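Long-range contacts in uncharacterized protein (Bacteroides vulgatus, PDB 4ZGF), which is of unknown function but binds calcium and probably has a lipocalin-like barrel fold: residues I5-W11 with N120-L124; Y17-W22 with K129-I133; I52-N57 with G68-N72. The contacts are given in a common frame with arbitrary orientation. Residues are numbered along the deposited sequence.

In the fold
All three contacts reach one curled antiparallel sheet: contacts 2 and 3 by strand pairing, contact 1 by side-chain packing. Along the chain, 5-11 and 17-22 come first, then 52-57 and 68-72, then 120-124 and 129-133. Contacts 1 and 2 therefore interlace, while contact 3 is local and falls between their halves. The centres of contacts 1 and 2 lie about 17 Å apart, joined by the neighbouring strands 121-125 and 132-136, where Leu124 N probably bonds to Ile133 O at 3.0 Å. Contact 3 is centred about 16 Å from contact 1, touching it through Asn57, and about 21 Å from contact 2, across the chain's centre. Contacts 1 and 2 thus tie the N-terminal part to the last strands; contact 3 sets the helix-to-hairpin passage.

Contact 1: residues I5-W11 with N120-L124; sequences IFASGTW and NVLLL
Trp11 lays one face of its indole over Leu122, whose CB sits 3.6 Å from the centroid of the Trp11 six-membered ring and 6° off its normal, a CH-pi contact. The m rotamer of Trp11, with chi2 near 111°, also brings CZ3 within 3.6 Å of Leu122 N and of Val121 C, while Asn120 O lies at the ring edge, 3.8 Å from Trp11 CZ3. The indole is fixed from its own side: Trp11 NE1 donates to Phe6 O at 3.2 Å and weakly to Ile5 O at 3.4 Å. Ile5 O also takes Ser8 OG at 2.7 Å. The helix holding Ile5 and Phe6 gives way at Ala7, and Gly9 (phi/psi 115/167) adopts angles at which a side chain would jam against the Ser8 carbonyl. Gly9-Thr10-Trp11 then leads into strand 11-21, recalling the Gly-X-Trp signature of lipocalins, in which a short N-terminal helix precedes the first barrel strand. No hydrogen bond joins the segments. The helix end and Trp11 meet the extended strand through side chains; the closest CA atoms are those of Ile5 and Leu122, 7.7 Å apart. Leu122, chi1 t and chi2 p, meets Ile5 CD1 through CD1 at 3.8 Å. Phe6 CE2 approaches Leu122 CD2 at 4.3 Å and Leu124 CD2 at 4.2 Å. Val121, pointing away from the helix, lines the benzoic acid pocket.

Contact 2: residues Y17-W22 with K129-I133; sequences YGKANW and KKTYI
Two backbone hydrogen bonds, Tyr17 N to Tyr132 O at 2.8 Å and Tyr132 N to Tyr17 O at 3.0 Å, define an antiparallel hydrogen-bonded pair. Beyond it the chain turns a corner at Lys19 (phi/psi 52/45), so the next bond to Lys130 O comes from Ala20 N, at 3.0 Å, and not from Lys19 N. A water accepts from Lys19 N (2.9 Å) and donates to Lys130 O (3.2 Å). A second water is held by Trp22 N (2.9 Å), Ala20 O (3.1 Å) and Lys129 O (2.8 Å), Lys129 itself being in the left-handed region at 60/25. The first and last strands of the sheet, 11-21 and 132-136, thus pair, as do those that close lipocalin barrels. Tyr17 (chi1 m) and Tyr132 (chi1 p) share one sheet face. Their planes differ by 9° and their centroids stand 4.7 Å apart, but the rings are slid until they barely overlap. Instead Tyr17 CB rides over the Tyr132 ring, 3.5 Å from its centroid. Ala20 CB abuts the ring edge, 3.8 Å from Tyr132 CE2. Trp22 (chi1 t) completes the aromatic cluster, with CZ3 3.8 Å from Tyr132 CB, while Lys129 CG lies over its five-membered ring, 4.3 Å from the centroid.

Contact 3: residues I52-N57 with G68-N72; sequences IIHGFN and GSIQN. With ACT (acetate ion), chain J.
Gly68 lies so close to the Asn57 carbonyl that an ideal CB on Gly68 would fall 2.5 Å from Asn57 O, a clash. With almost fully extended angles (-165/-179), its CA approaches Asn57 O to 3.1 Å. Next to it Asn57 and Ser69 form an antiparallel hydrogen-bonded pair, their side chains on the same face: Ser69 N donates to Asn57 O at 2.9 Å and Asn57 N to Ser69 O at 3.1 Å. This is the open end of the hairpin of strands 57-60 and 65-70, reached from helix 40-54 through Gly55 and Phe56, where Gly55 N bonds to Ile52 O (3.0 Å) and Phe56 N to Ile53 O (2.9 Å). A water spans the gap, donating to Gly55 O at 2.6 Å and lying 2.8 Å from Ser69 OG. Phe56 (chi1 m, chi2 4°) offers a ring face to Ile70 (chi1 p) in a CH-pi contact, Ile70 CB lying 3.9 Å from the centroid of the Phe56 ring, and Phe105 of helix 100-111 meets the same ring edge-to-face. Ile52 CG2 packs against Gln71 CD at 3.5 Å, while Gln71 OE1 bonds to Thr99. His54, which makes no contact with 68-72, donates from ND1 to OXT of an acetate ion, probably from the crystallisation liquor, at 2.7 Å.

Contact 1: residues I5-W11 with N120-L124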
ATOM      1  N   ILE A   5       8.548   4.658 -11.909  1.00 10.74           N
ATOM      2  CA  ILE A   5       7.703   4.844 -10.710  0.50 10.45           C
ATOM      3  C   ILE A   5       7.914   3.719  -9.682  1.00  9.36           C
ATOM      4  O   ILE A   5       8.114   3.982  -8.491  1.00 10.27           O
ATOM      5  CB  ILE A   5       6.203   5.071 -11.021  0.50 12.83           C
ATOM      6  CG1 ILE A   5       5.366   5.134  -9.747  0.50 14.80           C
ATOM      7  CG2 ILE A   5       5.621   4.062 -11.977  0.50 13.73           C
ATOM      8  CD1 ILE A   5       4.058   5.924  -9.838  0.50 16.25           C
ATOM      9  N   PHE A   6       7.866   2.473 -10.105  1.00  7.83           N
ATOM     10  CA  PHE A   6       7.946   1.385  -9.111  1.00  7.51           C
ATOM     11  C   PHE A   6       9.313   1.298  -8.433  1.00  7.44           C
ATOM     12  O   PHE A   6       9.349   1.167  -7.203  1.00  6.97           O
ATOM     13  CB  PHE A   6       7.545   0.036  -9.718  1.00  7.79           C
ATOM     14  CG  PHE A   6       6.057  -0.103  -9.850  1.00  7.37           C
ATOM     15  CD1 PHE A   6       5.365   0.382 -10.958  1.00  8.44           C
ATOM     16  CD2 PHE A   6       5.338  -0.677  -8.844  1.00  7.23           C
ATOM     17  CE1 PHE A   6       3.982   0.276 -11.033  1.00  9.38           C
ATOM     18  CE2 PHE A   6       3.960  -0.784  -8.908  1.00  7.70           C
ATOM     19  CZ  PHE A   6       3.283  -0.292  -9.995  1.00  7.92           C
ATOM     20  N   ALA A   7      10.392   1.357  -9.215  1.00  8.37           N
ATOM     21  CA  ALA A   7      11.738   1.090  -8.692  1.00  8.60           C
ATOM     22  C   ALA A   7      12.476   2.390  -8.362  1.00  8.96           C
ATOM     23  O   ALA A   7      13.627   2.607  -8.743  1.00 12.09           O
ATOM     24  CB  ALA A   7      12.519   0.230  -9.684  1.00 10.12           C
ATOM     25  N   SER A   8      11.793   3.274  -7.660  1.00  8.49           N
ATOM     26  CA  SER A   8      12.233   4.630  -7.377  1.00  8.90           C
ATOM     27  C   SER A   8      12.624   4.877  -5.931  1.00  9.17           C
ATOM     28  O   SER A   8      12.652   6.046  -5.481  1.00 11.81           O
ATOM     29  CB  SER A   8      11.119   5.568  -7.777  1.00 10.08           C
ATOM     30  OG  SER A   8       9.952   5.271  -7.015  1.00 11.56           O
ATOM     31  N   GLY A   9      12.903   3.808  -5.209  1.00  9.03           N
ATOM     32  CA  GLY A   9      13.234   3.907  -3.780  1.00  9.51           C
ATOM     33  C   GLY A   9      12.170   3.217  -2.937  1.00  7.46           C
ATOM     34  O   GLY A   9      11.078   2.895  -3.397  1.00  7.10           O
ATOM     35  N   THR A  10      12.493   3.006  -1.662  0.70  7.42           N
ATOM     36  CA  THR A  10      11.579   2.392  -0.725  0.70  6.69           C
ATOM     37  C   THR A  10      10.230   3.115  -0.754  0.70  5.61           C
ATOM     38  O   THR A  10      10.199   4.357  -0.681  0.70  6.42           O
ATOM     39  CB  THR A  10      12.130   2.497   0.734  0.70  7.48           C
ATOM     40  OG1 THR A  10      13.562   2.260   0.734  0.70  8.16           O
ATOM     41  CG2 THR A  10      11.382   1.518   1.631  0.70  7.28           C
ATOM     42  N   TRP A  11       9.136   2.346  -0.737  1.00  5.52           N
ATOM     43  CA  TRP A  11       7.781   2.843  -0.595  1.00  5.60           C
ATOM     44  C   TRP A  11       7.243   2.462   0.788  1.00  5.23           C
ATOM     45  O   TRP A  11       7.260   1.290   1.171  1.00  7.02           O
ATOM     46  CB  TRP A  11       6.879   2.260  -1.696  1.00  5.80           C
ATOM     47  CG  TRP A  11       7.088   2.807  -3.073  1.00  5.71           C
ATOM     48  CD1 TRP A  11       7.609   2.131  -4.129  1.00  6.38           C
ATOM     49  CD2 TRP A  11       6.757   4.122  -3.559  1.00  5.42           C
ATOM     50  NE1 TRP A  11       7.588   2.920  -5.257  1.00  6.88           N
ATOM     51  CE2 TRP A  11       7.059   4.144  -4.936  1.00  6.00           C
ATOM     52  CE3 TRP A  11       6.249   5.282  -2.960  1.00  6.03           C
ATOM     53  CZ2 TRP A  11       6.829   5.264  -5.729  1.00  6.83           C
ATOM     54  CZ3 TRP A  11       6.032   6.386  -3.761  1.00  6.15           C
ATOM     55  CH2 TRP A  11       6.322   6.372  -5.114  1.00  7.20           C
ATOM     56  N   ASN A 120       6.216  11.586  -5.491  0.50 11.97           N
ATOM     57  CA  ASN A 120       5.928  11.525  -4.040  0.50 10.84           C
ATOM     58  C   ASN A 120       5.114  10.330  -3.626  0.50  9.43           C
ATOM     59  O   ASN A 120       5.261   9.890  -2.498  0.50 10.48           O
ATOM     60  CB  ASN A 120       5.130  12.736  -3.472  0.50 12.23           C
ATOM     61  CG  ASN A 120       5.800  14.051  -3.617  0.50 12.39           C
ATOM     62  OD1 ASN A 120       6.933  14.254  -3.169  0.50 14.18           O
ATOM     63  ND2 ASN A 120       5.072  14.989  -4.217  0.50 12.42           N
ATOM     64  N   VAL A 121       4.198   9.855  -4.488  1.00  9.37           N
ATOM     65  CA  VAL A 121       3.202   8.880  -4.077  1.00  8.14           C
ATOM     66  C   VAL A 121       3.021   7.774  -5.126  1.00  6.94           C
ATOM     67  O   VAL A 121       3.217   7.968  -6.322  1.00  8.77           O
ATOM     68  CB  VAL A 121       1.806   9.507  -3.718  1.00  9.32           C
ATOM     69  CG1 VAL A 121       1.930  10.470  -2.526  1.00 12.06           C
ATOM     70  CG2 VAL A 121       1.135  10.141  -4.922  1.00 10.62           C
ATOM     71  N   LEU A 122       2.585   6.654  -4.623  1.00  6.41           N
ATOM     72  CA  LEU A 122       2.174   5.477  -5.420  1.00  6.21           C
ATOM     73  C   LEU A 122       0.842   5.013  -4.873  1.00  5.82           C
ATOM     74  O   LEU A 122       0.720   4.785  -3.658  1.00  6.89           O
ATOM     75  CB  LEU A 122       3.221   4.355  -5.320  1.00  6.35           C
ATOM     76  CG  LEU A 122       2.864   3.066  -6.048  1.00  6.75           C
ATOM     77  CD1 LEU A 122       2.750   3.244  -7.547  1.00  8.44           C
ATOM     78  CD2 LEU A 122       3.903   2.004  -5.698  1.00  8.29           C
ATOM     79  N   LEU A 123      -0.141   4.871  -5.758  1.00  5.69           N
ATOM     80  CA  LEU A 123      -1.486   4.376  -5.394  1.00  5.83           C
ATOM     81  C   LEU A 123      -1.730   3.082  -6.165  1.00  5.33           C
ATOM     82  O   LEU A 123      -1.513   3.049  -7.384  1.00  6.03           O
ATOM     83  CB  LEU A 123      -2.599   5.374  -5.751  1.00  5.93           C
ATOM     84  CG  LEU A 123      -2.682   6.692  -4.982  1.00  6.62           C
ATOM     85  CD1 LEU A 123      -1.523   7.611  -5.260  1.00  8.04           C
ATOM     86  CD2 LEU A 123      -3.981   7.387  -5.373  1.00  7.76           C
ATOM     87  N   LEU A 124      -2.198   2.051  -5.450  1.00  5.57           N
ATOM     88  CA  LEU A 124      -2.519   0.766  -6.058  1.00  5.54           C
ATOM     89  C   LEU A 124      -3.972   0.416  -5.777  1.00  5.59           C
ATOM     90  O   LEU A 124      -4.371   0.381  -4.606  1.00  6.80           O
ATOM     91  CB  LEU A 124      -1.656  -0.345  -5.486  1.00  5.94           C
ATOM     92  CG  LEU A 124      -0.134  -0.149  -5.569  1.00  6.23           C
ATOM     93  CD1 LEU A 124       0.573  -1.344  -4.936  1.00  7.17           C
ATOM     94  CD2 LEU A 124       0.363   0.059  -7.013  1.00  7.31           C
TER

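Contact 2: residues Y17-W22 with K129-I133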
ATOM      1  N   TYR A  17      -7.339   3.544   1.604  1.00  6.33           N
ATOM      2  CA  TYR A  17      -8.337   4.539   1.262  1.00  6.54           C
ATOM      3  C   TYR A  17      -9.595   3.863   0.751  1.00  7.19           C
ATOM      4  O   TYR A  17      -9.530   2.907  -0.036  1.00  8.51           O
ATOM      5  CB  TYR A  17      -7.794   5.493   0.182  1.00  6.56           C
ATOM      6  CG  TYR A  17      -6.709   6.422   0.721  1.00  6.05           C
ATOM      7  CD1 TYR A  17      -5.453   5.946   1.038  1.00  6.17           C
ATOM      8  CD2 TYR A  17      -6.962   7.766   0.932  1.00  6.11           C
ATOM      9  CE1 TYR A  17      -4.479   6.763   1.564  1.00  6.22           C
ATOM     10  CE2 TYR A  17      -5.985   8.617   1.430  1.00  6.60           C
ATOM     11  CZ  TYR A  17      -4.754   8.114   1.760  1.00  6.52           C
ATOM     12  OH  TYR A  17      -3.749   8.888   2.297  1.00  7.62           O
ATOM     13  N   GLY A  18     -10.737   4.353   1.194  1.00  7.44           N
ATOM     14  CA  GLY A  18     -12.032   3.871   0.745  1.00  8.23           C
ATOM     15  C   GLY A  18     -12.837   4.965   0.100  1.00  8.41           C
ATOM     16  O   GLY A  18     -12.436   6.121   0.011  1.00  9.32           O
ATOM     17  N   LYS A  19     -14.017   4.601  -0.399  0.60  9.44           N
ATOM     18  CA  LYS A  19     -14.896   5.571  -1.077  0.60 10.99           C
ATOM     19  C   LYS A  19     -14.100   6.298  -2.148  0.60  8.92           C
ATOM     20  O   LYS A  19     -14.220   7.526  -2.303  0.60 11.59           O
ATOM     21  CB  LYS A  19     -15.516   6.605  -0.102  0.60 13.81           C
ATOM     22  CG  LYS A  19     -16.341   6.004   1.021  0.60 17.34           C
ATOM     23  CD  LYS A  19     -16.937   7.072   1.950  0.60 22.59           C
ATOM     24  CE  LYS A  19     -17.485   6.481   3.252  0.60 30.25           C
ATOM     25  NZ  LYS A  19     -18.000   7.519   4.201  0.60 34.90           N
ATOM     26  N   ALA A  20     -13.312   5.570  -2.928  1.00  7.94           N
ATOM     27  CA  ALA A  20     -12.384   6.238  -3.814  1.00  8.08           C
ATOM     28  C   ALA A  20     -13.061   6.882  -4.997  1.00  7.81           C
ATOM     29  O   ALA A  20     -14.101   6.394  -5.502  1.00  8.75           O
ATOM     30  CB  ALA A  20     -11.327   5.282  -4.336  1.00  8.29           C
ATOM     31  N   ASN A  21     -12.448   7.957  -5.456  1.00  7.71           N
ATOM     32  CA  ASN A  21     -12.694   8.531  -6.798  1.00  7.79           C
ATOM     33  C   ASN A  21     -11.371   8.393  -7.523  1.00  7.92           C
ATOM     34  O   ASN A  21     -10.513   9.281  -7.497  1.00  8.71           O
ATOM     35  CB  ASN A  21     -13.149   9.975  -6.712  1.00  8.56           C
ATOM     36  CG  ASN A  21     -13.569  10.553  -8.043  1.00  9.87           C
ATOM     37  OD1 ASN A  21     -13.518   9.913  -9.054  1.00 15.10           O
ATOM     38  ND2 ASN A  21     -14.050  11.759  -8.036  1.00 11.52           N
ATOM     39  N   TRP A  22     -11.174   7.234  -8.141  1.00  7.76           N
ATOM     40  CA  TRP A  22      -9.886   6.867  -8.707  1.00  7.61           C
ATOM     41  C   TRP A  22      -9.408   7.848  -9.764  1.00  7.82           C
ATOM     42  O   TRP A  22      -8.227   8.220  -9.792  1.00  8.68           O
ATOM     43  CB  TRP A  22      -9.990   5.442  -9.262  1.00  8.21           C
ATOM     44  CG  TRP A  22      -8.732   4.906  -9.834  1.00  7.88           C
ATOM     45  CD1 TRP A  22      -8.511   4.567 -11.134  1.00  8.56           C
ATOM     46  CD2 TRP A  22      -7.520   4.572  -9.131  1.00  7.03           C
ATOM     47  NE1 TRP A  22      -7.258   4.034 -11.287  1.00  8.86           N
ATOM     48  CE2 TRP A  22      -6.620   4.045 -10.075  1.00  7.82           C
ATOM     49  CE3 TRP A  22      -7.099   4.691  -7.810  1.00  6.89           C
ATOM     50  CZ2 TRP A  22      -5.326   3.636  -9.728  1.00  7.42           C
ATOM     51  CZ3 TRP A  22      -5.812   4.293  -7.473  1.00  7.17           C
ATOM     52  CH2 TRP A  22      -4.932   3.792  -8.419  1.00  7.41           C
ATOM     53  N   LYS A 129     -11.826  -0.391  -8.353  1.00  7.07           N
ATOM     54  CA  LYS A 129     -11.392   0.983  -8.142  1.00  7.16           C
ATOM     55  C   LYS A 129     -12.109   1.687  -7.002  1.00  7.24           C
ATOM     56  O   LYS A 129     -12.128   2.919  -6.973  1.00  8.86           O
ATOM     57  CB  LYS A 129     -11.395   1.782  -9.450  1.00  9.24           C
ATOM     58  CG  LYS A 129     -10.515   1.197 -10.528  1.00 11.63           C
ATOM     59  CD  LYS A 129     -10.706   1.865 -11.895  1.00 12.34           C
ATOM     60  CE  LYS A 129     -12.091   1.728 -12.539  1.00 16.69           C
ATOM     61  NZ  LYS A 129     -12.059   2.471 -13.855  1.00 17.98           N
ATOM     62  N   LYS A 130     -12.635   0.941  -6.030  0.50  7.11           N
ATOM     63  CA  LYS A 130     -13.355   1.559  -4.913  0.50  7.46           C
ATOM     64  C   LYS A 130     -12.451   1.898  -3.747  0.50  6.75           C
ATOM     65  O   LYS A 130     -12.853   2.631  -2.840  0.50  7.50           O
ATOM     66  CB  LYS A 130     -14.436   0.622  -4.375  0.50  8.67           C
ATOM     67  CG  LYS A 130     -15.517   0.246  -5.364  0.50 10.43           C
ATOM     68  CD  LYS A 130     -16.711  -0.312  -4.629  0.50 13.07           C
ATOM     69  CE  LYS A 130     -17.669  -0.997  -5.564  0.50 14.15           C
ATOM     70  NZ  LYS A 130     -18.270  -0.026  -6.523  0.50 14.34           N
ATOM     71  N   THR A 131     -11.264   1.306  -3.730  1.00  6.70           N
ATOM     72  CA  THR A 131     -10.288   1.465  -2.656  1.00  7.13           C
ATOM     73  C   THR A 131      -8.934   1.588  -3.302  1.00  6.09           C
ATOM     74  O   THR A 131      -8.732   1.237  -4.455  1.00  6.79           O
ATOM     75  CB  THR A 131     -10.329   0.274  -1.680  1.00  7.50           C
ATOM     76  OG1 THR A 131     -10.009  -0.922  -2.403  1.00  7.99           O
ATOM     77  CG2 THR A 131     -11.675   0.113  -0.984  1.00  8.44           C
ATOM     78  N   TYR A 132      -7.959   2.023  -2.496  1.00  6.62           N
ATOM     79  CA  TYR A 132      -6.553   1.914  -2.899  1.00  6.51           C
ATOM     80  C   TYR A 132      -5.694   1.956  -1.657  1.00  6.30           C
ATOM     81  O   TYR A 132      -6.118   2.405  -0.599  1.00  7.45           O
ATOM     82  CB  TYR A 132      -6.137   2.997  -3.902  1.00  6.71           C
ATOM     83  CG  TYR A 132      -6.369   4.432  -3.499  1.00  6.72           C
ATOM     84  CD1 TYR A 132      -5.424   5.161  -2.785  1.00  7.13           C
ATOM     85  CD2 TYR A 132      -7.540   5.080  -3.854  1.00  7.50           C
ATOM     86  CE1 TYR A 132      -5.632   6.486  -2.441  1.00  7.07           C
ATOM     87  CE2 TYR A 132      -7.782   6.392  -3.483  1.00  8.23           C
ATOM     88  CZ  TYR A 132      -6.827   7.109  -2.788  1.00  7.54           C
ATOM     89  OH  TYR A 132      -7.104   8.414  -2.466  1.00  8.71           O
ATOM     90  N   ILE A 133      -4.447   1.505  -1.815  1.00  6.30           N
ATOM     91  CA  ILE A 133      -3.406   1.732  -0.798  1.00  6.20           C
ATOM     92  C   ILE A 133      -2.483   2.789  -1.387  1.00  5.90           C
ATOM     93  O   ILE A 133      -2.153   2.772  -2.581  1.00  7.00           O
ATOM     94  CB  ILE A 133      -2.708   0.431  -0.398  1.00  7.23           C
ATOM     95  CG1 ILE A 133      -1.679   0.691   0.699  1.00  7.74           C
ATOM     96  CG2 ILE A 133      -2.144  -0.330  -1.589  1.00  7.56           C
ATOM     97  CD1 ILE A 133      -1.130  -0.588   1.326  1.00  9.07           C
TER
HETATM   98  O   HOH W   1     -14.988   1.842  -0.639  1.00 21.10           O
HETATM   99  O   HOH W   2     -13.257   5.200  -8.191  1.00 13.08           O

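Contact 3: residues I52-N57 with G68-N72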
ATOM      1  N   ILE A  52       1.417   0.892  13.593  1.00  6.32           N
ATOM      2  CA  ILE A  52       1.729  -0.410  12.983  1.00  6.44           C
ATOM      3  C   ILE A  52       1.939  -0.284  11.460  1.00  5.94           C
ATOM      4  O   ILE A  52       2.971  -0.684  10.914  1.00  6.64           O
ATOM      5  CB  ILE A  52       0.657  -1.456  13.314  1.00  6.84           C
ATOM      6  CG1 ILE A  52       0.724  -1.810  14.806  1.00  7.82           C
ATOM      7  CG2 ILE A  52       0.812  -2.690  12.436  1.00  7.34           C
ATOM      8  CD1 ILE A  52      -0.468  -2.558  15.343  1.00  8.96           C
ATOM      9  N   ILE A  53       0.947   0.284  10.762  1.00  5.67           N
ATOM     10  CA  ILE A  53       1.020   0.247   9.293  1.00  5.74           C
ATOM     11  C   ILE A  53       2.090   1.191   8.761  1.00  5.23           C
ATOM     12  O   ILE A  53       2.617   0.984   7.669  1.00  5.59           O
ATOM     13  CB  ILE A  53      -0.339   0.503   8.608  1.00  6.60           C
ATOM     14  CG1 ILE A  53      -0.788   1.956   8.723  1.00  7.22           C
ATOM     15  CG2 ILE A  53      -1.349  -0.524   9.092  1.00  7.91           C
ATOM     16  CD1 ILE A  53      -2.068   2.287   7.971  1.00  8.66           C
ATOM     17  N   HIS A  54       2.454   2.227   9.541  1.00  5.50           N
ATOM     18  CA  HIS A  54       3.545   3.076   9.112  1.00  5.61           C
ATOM     19  C   HIS A  54       4.883   2.337   9.036  1.00  5.37           C
ATOM     20  O   HIS A  54       5.787   2.780   8.320  1.00  5.93           O
ATOM     21  CB  HIS A  54       3.684   4.299  10.007  1.00  6.02           C
ATOM     22  CG  HIS A  54       2.573   5.270   9.857  1.00  6.42           C
ATOM     23  ND1 HIS A  54       2.332   6.217  10.824  1.00  7.31           N
ATOM     24  CD2 HIS A  54       1.684   5.502   8.867  1.00  7.14           C
ATOM     25  CE1 HIS A  54       1.340   6.995  10.448  1.00  7.93           C
ATOM     26  NE2 HIS A  54       0.918   6.592   9.272  1.00  7.38           N
ATOM     27  N   GLY A  55       5.000   1.224   9.763  1.00  5.72           N
ATOM     28  CA  GLY A  55       6.167   0.367   9.647  1.00  6.09           C
ATOM     29  C   GLY A  55       6.198  -0.504   8.406  1.00  5.97           C
ATOM     30  O   GLY A  55       7.190  -1.213   8.188  1.00  7.48           O
ATOM     31  N   PHE A  56       5.146  -0.490   7.599  1.00  5.23           N
ATOM     32  CA  PHE A  56       5.068  -1.356   6.419  1.00  5.49           C
ATOM     33  C   PHE A  56       5.717  -0.663   5.227  1.00  5.32           C
ATOM     34  O   PHE A  56       5.406   0.486   4.906  1.00  5.97           O
ATOM     35  CB  PHE A  56       3.612  -1.684   6.069  1.00  5.59           C
ATOM     36  CG  PHE A  56       2.857  -2.526   7.063  1.00  5.76           C
ATOM     37  CD1 PHE A  56       3.378  -2.940   8.268  1.00  6.27           C
ATOM     38  CD2 PHE A  56       1.567  -2.937   6.747  1.00  7.45           C
ATOM     39  CE1 PHE A  56       2.632  -3.715   9.137  1.00  6.88           C
ATOM     40  CE2 PHE A  56       0.848  -3.735   7.606  1.00  7.83           C
ATOM     41  CZ  PHE A  56       1.379  -4.146   8.804  1.00  7.32           C
ATOM     42  N   ASN A  57       6.619  -1.382   4.551  1.00  5.33           N
ATOM     43  CA  ASN A  57       7.293  -0.814   3.391  1.00  5.62           C
ATOM     44  C   ASN A  57       7.614  -1.928   2.387  1.00  5.65           C
ATOM     45  O   ASN A  57       7.639  -3.119   2.727  1.00  6.76           O
ATOM     46  CB  ASN A  57       8.525   0.016   3.814  1.00  6.30           C
ATOM     47  CG  ASN A  57       9.559  -0.771   4.571  1.00  6.47           C
ATOM     48  OD1 ASN A  57      10.385  -1.447   3.981  1.00 12.01           O
ATOM     49  ND2 ASN A  57       9.507  -0.729   5.871  1.00  7.46           N
ATOM     50  N   GLY A  68       9.921  -6.603   1.115  1.00  6.78           N
ATOM     51  CA  GLY A  68       9.295  -5.590   1.978  1.00  6.56           C
ATOM     52  C   GLY A  68       9.284  -6.074   3.393  1.00  6.17           C
ATOM     53  O   GLY A  68       9.755  -7.184   3.716  1.00  7.87           O
ATOM     54  N   SER A  69       8.729  -5.253   4.277  1.00  5.74           N
ATOM     55  CA  SER A  69       8.723  -5.523   5.709  1.00  5.84           C
ATOM     56  C   SER A  69       7.373  -5.169   6.288  1.00  5.70           C
ATOM     57  O   SER A  69       6.909  -4.047   6.095  1.00  6.59           O
ATOM     58  CB  SER A  69       9.812  -4.697   6.364  1.00  7.50           C
ATOM     59  OG  SER A  69       9.932  -5.034   7.730  1.00  9.64           O
ATOM     60  N   ILE A  70       6.754  -6.134   6.979  1.00  5.83           N
ATOM     61  CA  ILE A  70       5.476  -5.926   7.661  1.00  6.37           C
ATOM     62  C   ILE A  70       5.576  -6.571   9.055  1.00  6.70           C
ATOM     63  O   ILE A  70       6.689  -6.842   9.527  1.00  7.82           O
ATOM     64  CB  ILE A  70       4.274  -6.402   6.809  1.00  6.55           C
ATOM     65  CG1 ILE A  70       4.300  -7.925   6.570  1.00  6.35           C
ATOM     66  CG2 ILE A  70       4.210  -5.670   5.469  1.00  7.11           C
ATOM     67  CD1 ILE A  70       3.110  -8.443   5.765  1.00  7.16           C
ATOM     68  N   GLN A  71       4.477  -6.784   9.772  1.00  6.58           N
ATOM     69  CA  GLN A  71       4.633  -7.350  11.094  1.00  6.95           C
ATOM     70  C   GLN A  71       5.261  -8.735  10.973  1.00  6.76           C
ATOM     71  O   GLN A  71       4.951  -9.511  10.070  1.00  6.98           O
ATOM     72  CB  GLN A  71       3.297  -7.428  11.832  1.00  6.60           C
ATOM     73  CG  GLN A  71       2.702  -6.068  12.126  1.00  7.25           C
ATOM     74  CD  GLN A  71       1.346  -6.133  12.809  1.00  7.64           C
ATOM     75  OE1 GLN A  71       0.300  -6.361  12.130  1.00  9.50           O
ATOM     76  NE2 GLN A  71       1.294  -5.911  14.092  1.00  8.62           N
ATOM     77  N   ASN A  72       6.165  -9.041  11.909  1.00  7.57           N
ATOM     78  CA  ASN A  72       6.824 -10.355  11.989  1.00  8.28           C
ATOM     79  C   ASN A  72       7.865 -10.676  10.949  1.00  9.91           C
ATOM     80  O   ASN A  72       8.482 -11.737  11.030  1.00 14.80           O
ATOM     81  CB  ASN A  72       5.843 -11.527  12.060  1.00  7.92           C
ATOM     82  CG  ASN A  72       4.989 -11.500  13.272  1.00  7.74           C
ATOM     83  OD1 ASN A  72       5.495 -11.210  14.380  1.00  9.68           O
ATOM     84  ND2 ASN A  72       3.720 -11.786  13.110  1.00  8.07           N
TER
HETATM   85  C   ACT J 209       3.545   7.010  13.904  1.00 17.95           C
HETATM   86  O   ACT J 209       4.367   7.059  14.870  1.00 20.34           O
HETATM   87  OXT ACT J 209       3.720   6.201  13.107  1.00 13.94           O
HETATM   88  CH3 ACT J 209       2.388   7.977  13.803  1.00 18.82           C
HETATM   89  O   HOH W   3       8.149  -3.449   9.233  0.50 14.92           O